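Local coordinates for putative thioesterase yhdA (Lactococcus lactis subsp. lactis, PDB 3GEK), which is of unknown function but belongs to the PaaI thioesterase family and probably hydrolyses acyl-CoA thioesters, perhaps 1,4-dihydroxy-2-naphthoyl-CoA, at residues R105-I111 and I124-L130; I9-F15 and K29-I35; L36-A41 and K87-G91. The protein carries 7 engineered substitutions. All coordinates share one frame; numbering follows the deposited sequence.

Contact 1: R105-I111 and I124-L130; sequences RNHVWEI and ITVVNAL
Asn106-Ile111 and Ile124-Ala129 form an antiparallel hairpin ladder within the curved sheet of a hotdog fold. His107 with Asn128, Trp109 with Val126 and Ile111 with Ile124 are the hydrogen-bonded pairs. The straightest bond between the two segments is Trp109 N to Val126 O, at 2.8 Å and 175°. Val108, Thr125 and Val127 lie on the face where a second subunit packs. The face with His107, Trp109 and Asn128 looks onto helix 49-68.

Asn128 O is gripped twice. His107 N and Asn106 ND2 reach it from opposite faces of its carbonyl plane, each at 3.1 Å. The amide bond is the more bent, with 135° at the hydrogen. Asn106 CG sits beside its own backbone N (chi1 -71°), which lets ND2 reach across the strand gap to that oxygen.

On the helix-facing side, Asn128 ND2 comes within 3.9 Å of Trp109 CD1, with the amide and indole planes steeply inclined to each other. Ser64 OG of helix 49-68 is hydrogen-bonded to Asn128 ND2, Trp109 NE1 and His107 ND1, tying this polar patch together, and Asn102 OD1 to His107 NE2. Ile111 CD1 packs on Val126 CG2 at 3.7 Å. Leu130 CD1 makes a CH-pi contact over one face of the His107 ring, 3.9 Å from its centroid, while Leu130 CD2 lies 3.8 Å from His107 NE2.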
loop_
_atom_site.group_PDB
_atom_site.type_symbol
_atom_site.label_atom_id
_atom_site.label_comp_id
_atom_site.label_asym_id
_atom_site.label_seq_id
_atom_site.Cartn_x
_atom_site.Cartn_y
_atom_site.Cartn_z
ATOM N N ARG A 105 3.248 19.458 3.075
ATOM C CA ARG A 105 2.454 18.805 4.124
ATOM C C ARG A 105 2.809 17.328 4.357
ATOM O O ARG A 105 2.476 16.759 5.404
ATOM C CB ARG A 105 0.964 18.927 3.787
ATOM C CG ARG A 105 0.601 18.447 2.383
ATOM C CD ARG A 105 -0.593 19.206 1.821
ATOM N NE ARG A 105 -0.559 19.258 0.360
ATOM C CZ ARG A 105 -0.008 20.239 -0.351
ATOM N NH1 ARG A 105 0.568 21.273 0.253
ATOM N NH2 ARG A 105 -0.031 20.187 -1.676
ATOM N N ASN A 106 3.451 16.705 3.364
ATOM C CA ASN A 106 3.826 15.287 3.430
ATOM C C ASN A 106 5.276 15.002 3.035
ATOM O O ASN A 106 5.798 15.613 2.105
ATOM C CB ASN A 106 2.912 14.449 2.529
ATOM C CG ASN A 106 1.493 14.324 3.069
ATOM O OD1 ASN A 106 0.543 14.163 2.299
ATOM N ND2 ASN A 106 1.342 14.386 4.390
ATOM N N HIS A 107 5.917 14.072 3.741
ATOM C CA HIS A 107 7.156 13.454 3.264
ATOM C C HIS A 107 6.848 12.029 2.836
ATOM O O HIS A 107 6.146 11.311 3.545
ATOM C CB HIS A 107 8.247 13.430 4.342
ATOM C CG HIS A 107 8.973 14.731 4.515
ATOM N ND1 HIS A 107 9.776 14.988 5.604
ATOM C CD2 HIS A 107 9.009 15.848 3.748
ATOM C CE1 HIS A 107 10.282 16.204 5.498
ATOM N NE2 HIS A 107 9.829 16.749 4.383
ATOM N N VAL A 108 7.364 11.623 1.678
ATOM C CA VAL A 108 7.218 10.237 1.227
ATOM C C VAL A 108 8.593 9.594 1.149
ATOM O O VAL A 108 9.434 10.004 0.339
ATOM C CB VAL A 108 6.495 10.126 -0.137
ATOM C CG1 VAL A 108 6.237 8.673 -0.492
ATOM C CG2 VAL A 108 5.182 10.913 -0.125
ATOM N N TRP A 109 8.822 8.603 2.008
ATOM C CA TRP A 109 10.109 7.899 2.078
ATOM C C TRP A 109 10.037 6.531 1.432
ATOM O O TRP A 109 9.081 5.779 1.652
ATOM C CB TRP A 109 10.555 7.714 3.531
ATOM C CG TRP A 109 11.007 8.960 4.202
ATOM C CD1 TRP A 109 10.265 9.774 5.006
ATOM C CD2 TRP A 109 12.318 9.541 4.142
ATOM N NE1 TRP A 109 11.033 10.824 5.454
ATOM C CE2 TRP A 109 12.294 10.706 4.935
ATOM C CE3 TRP A 109 13.510 9.183 3.497
ATOM C CZ2 TRP A 109 13.417 11.530 5.095
ATOM C CZ3 TRP A 109 14.628 9.999 3.661
ATOM C CH2 TRP A 109 14.570 11.157 4.457
ATOM N N GLU A 110 11.055 6.211 0.642
ATOM C CA GLU A 110 11.249 4.866 0.126
ATOM C C GLU A 110 12.342 4.206 0.964
ATOM O O GLU A 110 13.491 4.669 0.979
ATOM C CB GLU A 110 11.653 4.928 -1.342
ATOM C CG GLU A 110 12.057 3.605 -1.973
ATOM C CD GLU A 110 12.787 3.822 -3.286
ATOM O OE1 GLU A 110 12.122 4.148 -4.296
ATOM O OE2 GLU A 110 14.035 3.682 -3.303
ATOM N N ILE A 111 11.976 3.133 1.662
ATOM C CA ILE A 111 12.857 2.513 2.648
ATOM C C ILE A 111 13.135 1.043 2.333
ATOM O O ILE A 111 12.217 0.236 2.191
ATOM C CB ILE A 111 12.288 2.669 4.085
ATOM C CG1 ILE A 111 12.183 4.151 4.454
ATOM C CG2 ILE A 111 13.146 1.912 5.114
ATOM C CD1 ILE A 111 11.168 4.470 5.548
ATOM N N ILE A 124 9.661 -0.923 1.964
ATOM C CA ILE A 124 8.653 -0.203 2.734
ATOM C C ILE A 124 8.577 1.250 2.284
ATOM O O ILE A 124 9.611 1.906 2.084
ATOM C CB ILE A 124 8.953 -0.271 4.258
ATOM C CG1 ILE A 124 9.049 -1.733 4.723
ATOM C CG2 ILE A 124 7.914 0.528 5.064
ATOM C CD1 ILE A 124 9.203 -1.931 6.217
ATOM N N THR A 125 7.351 1.734 2.100
ATOM C CA THR A 125 7.107 3.147 1.831
ATOM C C THR A 125 6.355 3.756 3.008
ATOM O O THR A 125 5.366 3.191 3.482
ATOM C CB THR A 125 6.309 3.355 0.520
ATOM O OG1 THR A 125 7.057 2.821 -0.577
ATOM C CG2 THR A 125 6.075 4.842 0.259
ATOM N N VAL A 126 6.850 4.892 3.489
ATOM C CA VAL A 126 6.216 5.607 4.592
ATOM C C VAL A 126 5.836 7.016 4.159
ATOM O O VAL A 126 6.674 7.760 3.628
ATOM C CB VAL A 126 7.151 5.702 5.840
ATOM C CG1 VAL A 126 6.480 6.488 6.952
ATOM C CG2 VAL A 126 7.549 4.316 6.335
ATOM N N VAL A 127 4.577 7.375 4.384
ATOM C CA VAL A 127 4.132 8.750 4.218
ATOM C C VAL A 127 3.984 9.382 5.605
ATOM O O VAL A 127 3.252 8.863 6.449
ATOM C CB VAL A 127 2.782 8.848 3.450
ATOM C CG1 VAL A 127 2.384 10.296 3.244
ATOM C CG2 VAL A 127 2.855 8.108 2.120
ATOM N N ASN A 128 4.700 10.481 5.833
ATOM C CA ASN A 128 4.588 11.246 7.065
ATOM C C ASN A 128 3.740 12.503 6.852
ATOM O O ASN A 128 3.830 13.156 5.811
ATOM C CB ASN A 128 5.977 11.658 7.577
ATOM C CG ASN A 128 6.778 10.492 8.160
ATOM O OD1 ASN A 128 6.221 9.504 8.650
ATOM N ND2 ASN A 128 8.100 10.618 8.123
ATOM N N ALA A 129 2.917 12.840 7.841
ATOM C CA ALA A 129 2.241 14.132 7.863
ATOM C C ALA A 129 3.140 15.135 8.565
ATOM O O ALA A 129 3.767 14.814 9.578
ATOM C CB ALA A 129 0.889 14.035 8.565
ATOM N N LEU A 130 3.214 16.340 8.010
ATOM C CA LEU A 130 4.067 17.397 8.545
ATOM C C LEU A 130 3.239 18.414 9.327
ATOM O O LEU A 130 2.388 19.101 8.754
ATOM C CB LEU A 130 4.828 18.086 7.405
ATOM C CG LEU A 130 6.220 17.612 6.960
ATOM C CD1 LEU A 130 6.468 16.117 7.134
ATOM C CD2 LEU A 130 6.488 18.048 5.524
#

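Contact 2: I9-F15 and K29-I35; sequences ITDFQVF and KFSSKMI
Thr10 N donates to Lys33 O across 2.7 Å, almost straight at 173°. The same oxygen also takes a CA-H contact from Ile9 CA. The return bond from Lys33 N to Thr10 O completes the pair. Beyond it the chain turns a corner at Asp11, whose backbone has positive phi. The register slips by one residue there, which makes a beta bulge, and ordinary antiparallel pairing resumes with Gln13 opposite Ser31 and Phe15 opposite Lys29.

Asp11 sits at this step and forms a salt bridge. Its OD2 uses the anti lone pair, the one away from the other oxygen, to take Lys33 NZ at 2.8 Å. The Lys33 chain runs extended and bends only at its last torsion (chi4 69°), which carries NZ over to the carboxylate. The bulged segment 9-15 lies at an edge of the hotdog sheet, with strand 92-102 pairing on the far side of 29-35.

On one face, Lys29 CB lies over the Phe15 ring as a CH-pi contact, 4.0 Å from the centroid. The rest of the Lys29 chain continues past the ring, and its NZ pairs with Asp17.

Ile9, Val14 and Phe30 on the other face reach helix 49-68, and Phe12 also touches it. Phe12 CE1 touches Phe30 CD1 at 4.2 Å, and Ser32 CB comes to the edge of the Phe12 ring. Ser32 OG bonds to Ala95 O of strand 92-102. Ile9 CD1 rests against SE of selenomethionine Met34, 3.8 Å away.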
loop_
_atom_site.group_PDB
_atom_site.type_symbol
_atom_site.label_atom_id
_atom_site.label_comp_id
_atom_site.label_asym_id
_atom_site.label_seq_id
_atom_site.Cartn_x
_atom_site.Cartn_y
_atom_site.Cartn_z
ATOM N N ILE A 9 17.707 0.693 17.745
ATOM C CA ILE A 9 18.085 1.371 16.505
ATOM C C ILE A 9 19.449 2.039 16.703
ATOM O O ILE A 9 19.623 2.841 17.618
ATOM C CB ILE A 9 17.033 2.436 16.069
ATOM C CG1 ILE A 9 15.602 1.868 16.065
ATOM C CG2 ILE A 9 17.396 3.067 14.727
ATOM C CD1 ILE A 9 15.453 0.468 15.503
ATOM N N THR A 10 20.410 1.693 15.849
ATOM C CA THR A 10 21.777 2.206 15.960
ATOM C C THR A 10 22.213 2.959 14.693
ATOM O O THR A 10 21.582 2.843 13.646
ATOM C CB THR A 10 22.784 1.064 16.237
ATOM O OG1 THR A 10 22.174 0.071 17.067
ATOM C CG2 THR A 10 24.018 1.588 16.943
ATOM N N ASP A 11 23.297 3.724 14.811
ATOM C CA ASP A 11 23.970 4.362 13.675
ATOM C C ASP A 11 23.027 5.200 12.803
ATOM O O ASP A 11 23.162 5.208 11.579
ATOM C CB ASP A 11 24.695 3.312 12.807
ATOM C CG ASP A 11 25.838 2.603 13.538
ATOM O OD1 ASP A 11 26.219 3.016 14.658
ATOM O OD2 ASP A 11 26.366 1.621 12.973
ATOM N N PHE A 12 22.072 5.892 13.425
ATOM C CA PHE A 12 21.138 6.722 12.667
ATOM C C PHE A 12 21.845 7.961 12.127
ATOM O O PHE A 12 22.504 8.679 12.877
ATOM C CB PHE A 12 19.903 7.121 13.492
ATOM C CG PHE A 12 18.944 8.031 12.748
ATOM C CD1 PHE A 12 18.080 7.519 11.780
ATOM C CD2 PHE A 12 18.914 9.399 13.007
ATOM C CE1 PHE A 12 17.201 8.352 11.084
ATOM C CE2 PHE A 12 18.036 10.243 12.313
ATOM C CZ PHE A 12 17.184 9.714 11.350
ATOM N N GLN A 13 21.718 8.182 10.822
ATOM C CA GLN A 13 22.198 9.408 10.178
ATOM C C GLN A 13 21.338 9.774 8.976
ATOM O O GLN A 13 20.964 8.914 8.178
ATOM C CB GLN A 13 23.686 9.324 9.797
ATOM C CG GLN A 13 24.093 8.103 8.981
ATOM C CD GLN A 13 25.602 7.861 8.975
ATOM O OE1 GLN A 13 26.284 8.036 9.990
ATOM N NE2 GLN A 13 26.127 7.448 7.824
ATOM N N VAL A 14 21.015 11.061 8.878
ATOM C CA VAL A 14 20.290 11.628 7.743
ATOM C C VAL A 14 21.242 12.570 6.997
ATOM O O VAL A 14 22.005 13.315 7.624
ATOM C CB VAL A 14 18.989 12.343 8.207
ATOM C CG1 VAL A 14 19.300 13.508 9.131
ATOM C CG2 VAL A 14 18.151 12.799 7.021
ATOM N N PHE A 15 21.218 12.516 5.667
ATOM C CA PHE A 15 22.224 13.212 4.851
ATOM C C PHE A 15 21.750 13.502 3.429
ATOM O O PHE A 15 20.799 12.894 2.946
ATOM C CB PHE A 15 23.534 12.407 4.805
ATOM C CG PHE A 15 23.376 11.009 4.251
ATOM C CD1 PHE A 15 22.969 9.960 5.073
ATOM C CD2 PHE A 15 23.636 10.743 2.907
ATOM C CE1 PHE A 15 22.820 8.671 4.568
ATOM C CE2 PHE A 15 23.488 9.458 2.392
ATOM C CZ PHE A 15 23.078 8.419 3.225
ATOM N N LYS A 29 18.521 11.386 2.157
ATOM C CA LYS A 29 18.603 9.975 2.478
ATOM C C LYS A 29 18.821 9.810 3.978
ATOM O O LYS A 29 19.284 10.738 4.642
ATOM C CB LYS A 29 19.760 9.322 1.724
ATOM C CG LYS A 29 19.554 9.184 0.226
ATOM C CD LYS A 29 20.855 8.785 -0.459
ATOM C CE LYS A 29 20.641 8.514 -1.939
ATOM N NZ LYS A 29 21.937 8.266 -2.637
ATOM N N PHE A 30 18.468 8.635 4.500
ATOM C CA PHE A 30 18.905 8.223 5.834
ATOM C C PHE A 30 19.457 6.800 5.856
ATOM O O PHE A 30 19.168 5.994 4.971
ATOM C CB PHE A 30 17.820 8.428 6.906
ATOM C CG PHE A 30 16.722 7.397 6.893
ATOM C CD1 PHE A 30 16.886 6.168 7.533
ATOM C CD2 PHE A 30 15.510 7.666 6.274
ATOM C CE1 PHE A 30 15.870 5.219 7.528
ATOM C CE2 PHE A 30 14.481 6.728 6.282
ATOM C CZ PHE A 30 14.663 5.502 6.908
ATOM N N SER A 31 20.270 6.533 6.874
ATOM C CA SER A 31 20.860 5.232 7.148
ATOM C C SER A 31 20.637 4.881 8.617
ATOM O O SER A 31 20.536 5.772 9.469
ATOM C CB SER A 31 22.366 5.282 6.892
ATOM O OG SER A 31 22.692 4.753 5.628
ATOM N N SER A 32 20.590 3.582 8.909
ATOM C CA SER A 32 20.518 3.086 10.282
ATOM C C SER A 32 20.681 1.575 10.327
ATOM O O SER A 32 20.630 0.898 9.302
ATOM C CB SER A 32 19.198 3.479 10.955
ATOM O OG SER A 32 18.104 2.789 10.382
ATOM N N LYS A 33 20.883 1.060 11.532
ATOM C CA LYS A 33 20.944 -0.370 11.767
ATOM C C LYS A 33 20.009 -0.694 12.920
ATOM O O LYS A 33 19.735 0.163 13.768
ATOM C CB LYS A 33 22.373 -0.815 12.102
ATOM C CG LYS A 33 23.386 -0.559 10.998
ATOM C CD LYS A 33 24.703 -1.266 11.257
ATOM C CE LYS A 33 25.755 -0.884 10.216
ATOM N NZ LYS A 33 26.198 0.535 10.360
HETATM N N MSE A 34 19.505 -1.920 12.936
HETATM C CA MSE A 34 18.776 -2.423 14.087
HETATM C C MSE A 34 19.401 -3.731 14.553
HETATM O O MSE A 34 19.419 -4.714 13.812
HETATM C CB MSE A 34 17.293 -2.613 13.763
HETATM C CG MSE A 34 16.489 -3.182 14.924
HETATM SE SE MSE A 34 14.576 -3.092 14.606
HETATM C CE MSE A 34 14.428 -4.558 13.308
ATOM N N ILE A 35 19.907 -3.727 15.769
ATOM C CA ILE A 35 20.569 -4.894 16.345
ATOM C C ILE A 35 19.541 -5.849 16.950
ATOM O O ILE A 35 18.796 -5.477 17.855
ATOM C CB ILE A 35 21.599 -4.493 17.419
ATOM C CG1 ILE A 35 22.471 -3.333 16.916
ATOM C CG2 ILE A 35 22.437 -5.707 17.841
ATOM C CD1 ILE A 35 23.337 -2.698 17.999
#

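Contact 3: L36-A41 and K87-G91; sequences LSDFHA and KKCEG
Cys89 SG lies anti to its backbone N (chi1 -161°), which carries the sulfur into the turn formed by Ser37 to Ala41. Leu36 CG is set beside its own backbone N (chi1 -52°), and CD1 then extends over the other loop. Cys89 is the centre of an inverse gamma turn. Ser37 starts an ST turn, in which Phe39 N bonds to Ser37 OG, and leads into the short 3-10 segment 38-40. Two loops of the hotdog fold meet here: one follows strand 28-35, the other precedes strand 92-102.

The sulfur packs against this turn. Cys89 SG is 3.1 Å from Ser37 O and 3.5 Å from Ala41 N, and it packs on Ala41 CB at 3.8 Å. His40 CB also touches it. Ser37 O also accepts from His40 N.

One backbone hydrogen bond joins the two segments, from Leu36 N to Gly91 O at 2.9 Å and 166°. Backbone bonds of Cys89 with Gly45 and of Lys87 with Leu47 add to it. Leu36 CD1 meets Glu90 O at 3.6 Å and Lys87 CE at 3.8 Å. Lys87 bends at chi2, and its NZ bonds to Glu90 O within its own loop while forming a salt bridge with Glu116. With an alanine in place of Lys87, Glu116 would probably lose this charge mate and Glu90 O this donor, and Leu36 CD1 would lose the methylene it rests on.

The other branch of Leu36 serves the His40 ring. Leu36 CD2 sits 3.6 Å above one face, offset to the rim, and Phe39 CD2 lies 3.8 Å above the centre of the opposite face.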
loop_
_atom_site.group_PDB
_atom_site.type_symbol
_atom_site.label_atom_id
_atom_site.label_comp_id
_atom_site.label_asym_id
_atom_site.label_seq_id
_atom_site.Cartn_x
_atom_site.Cartn_y
_atom_site.Cartn_z
ATOM N N LEU A 36 19.532 -7.084 16.456
ATOM C CA LEU A 36 18.483 -8.052 16.792
ATOM C C LEU A 36 18.782 -8.905 18.021
ATOM O O LEU A 36 19.918 -9.325 18.250
ATOM C CB LEU A 36 18.164 -8.952 15.582
ATOM C CG LEU A 36 17.854 -8.233 14.256
ATOM C CD1 LEU A 36 17.713 -9.218 13.105
ATOM C CD2 LEU A 36 16.611 -7.377 14.375
ATOM N N SER A 37 17.732 -9.131 18.808
ATOM C CA SER A 37 17.705 -10.129 19.879
ATOM C C SER A 37 16.375 -10.868 19.782
ATOM O O SER A 37 15.650 -10.704 18.799
ATOM C CB SER A 37 17.824 -9.458 21.248
ATOM O OG SER A 37 16.649 -8.724 21.552
ATOM N N ASP A 38 16.054 -11.661 20.806
ATOM C CA ASP A 38 14.780 -12.384 20.890
ATOM C C ASP A 38 13.580 -11.444 20.929
ATOM O O ASP A 38 12.473 -11.826 20.552
ATOM C CB ASP A 38 14.751 -13.302 22.117
ATOM C CG ASP A 38 14.774 -12.529 23.437
ATOM O OD1 ASP A 38 13.776 -12.622 24.193
ATOM O OD2 ASP A 38 15.782 -11.834 23.716
ATOM N N PHE A 39 13.812 -10.217 21.394
ATOM C CA PHE A 39 12.799 -9.169 21.395
ATOM C C PHE A 39 12.143 -9.046 20.022
ATOM O O PHE A 39 10.934 -8.846 19.927
ATOM C CB PHE A 39 13.420 -7.825 21.818
ATOM C CG PHE A 39 12.463 -6.660 21.755
ATOM C CD1 PHE A 39 11.555 -6.428 22.785
ATOM C CD2 PHE A 39 12.473 -5.795 20.672
ATOM C CE1 PHE A 39 10.669 -5.352 22.733
ATOM C CE2 PHE A 39 11.593 -4.717 20.610
ATOM C CZ PHE A 39 10.686 -4.497 21.644
ATOM N N HIS A 40 12.947 -9.194 18.971
ATOM C CA HIS A 40 12.500 -8.979 17.595
ATOM C C HIS A 40 11.951 -10.245 16.919
ATOM O O HIS A 40 11.533 -10.199 15.762
ATOM C CB HIS A 40 13.644 -8.398 16.747
ATOM C CG HIS A 40 14.399 -7.289 17.412
ATOM N ND1 HIS A 40 14.286 -5.974 17.019
ATOM C CD2 HIS A 40 15.291 -7.301 18.431
ATOM C CE1 HIS A 40 15.073 -5.223 17.768
ATOM N NE2 HIS A 40 15.690 -6.003 18.636
ATOM N N ALA A 41 11.940 -11.366 17.639
ATOM C CA ALA A 41 11.609 -12.660 17.043
ATOM C C ALA A 41 10.111 -12.912 16.891
ATOM O O ALA A 41 9.304 -12.430 17.690
ATOM C CB ALA A 41 12.261 -13.787 17.833
ATOM N N LYS A 87 14.396 -13.241 7.321
ATOM C CA LYS A 87 15.600 -12.934 8.075
ATOM C C LYS A 87 15.567 -13.694 9.395
ATOM O O LYS A 87 14.662 -13.499 10.209
ATOM C CB LYS A 87 15.706 -11.418 8.305
ATOM C CG LYS A 87 16.764 -10.957 9.321
ATOM C CD LYS A 87 18.178 -11.374 8.953
ATOM C CE LYS A 87 19.184 -10.778 9.929
ATOM N NZ LYS A 87 20.447 -11.572 9.992
ATOM N N LYS A 88 16.539 -14.581 9.588
ATOM C CA LYS A 88 16.723 -15.244 10.872
ATOM C C LYS A 88 17.028 -14.178 11.918
ATOM O O LYS A 88 17.837 -13.273 11.678
ATOM C CB LYS A 88 17.857 -16.268 10.801
ATOM C CG LYS A 88 17.828 -17.288 11.924
ATOM C CD LYS A 88 18.900 -18.349 11.752
ATOM C CE LYS A 88 18.673 -19.523 12.697
ATOM N NZ LYS A 88 19.112 -19.245 14.096
ATOM N N CYS A 89 16.374 -14.276 13.069
ATOM C CA CYS A 89 16.448 -13.224 14.080
ATOM C C CYS A 89 17.769 -13.267 14.853
ATOM O O CYS A 89 17.824 -13.745 15.985
ATOM C CB CYS A 89 15.247 -13.311 15.022
ATOM S SG CYS A 89 14.933 -11.800 15.940
ATOM N N GLU A 90 18.825 -12.766 14.212
ATOM C CA GLU A 90 20.170 -12.678 14.787
ATOM C C GLU A 90 20.993 -11.650 14.003
ATOM O O GLU A 90 20.670 -11.335 12.858
ATOM C CB GLU A 90 20.873 -14.044 14.756
ATOM C CG GLU A 90 21.043 -14.623 13.346
ATOM C CD GLU A 90 21.674 -16.007 13.319
ATOM O OE1 GLU A 90 22.076 -16.540 14.386
ATOM O OE2 GLU A 90 21.763 -16.567 12.203
ATOM N N GLY A 91 22.062 -11.145 14.614
ATOM C CA GLY A 91 22.895 -10.126 13.983
ATOM C C GLY A 91 22.171 -8.793 13.899
ATOM O O GLY A 91 21.674 -8.290 14.904
#

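In the fold
From the N terminus, contact 2 closes first and ties the opening strands to strand 28-35. Contact 3 begins at the next residue, Leu36, and closes a long loop that encloses helix 49-68 and strand 73-83. Contact 1 follows and closes the hairpin of strands 106-115 and 120-131. The three are in series; none nest or cross. Contacts 1 and 2 belong to the same sheet, on opposite sides of the chain's centre, and meet where Trp109 CZ3 packs on Phe30 CD2 at 3.6 Å. Contact 3 adjoins the end of contact 2 through His40. Contacts 1 and 3 stay apart, their nearest atoms about 12 Å from each other.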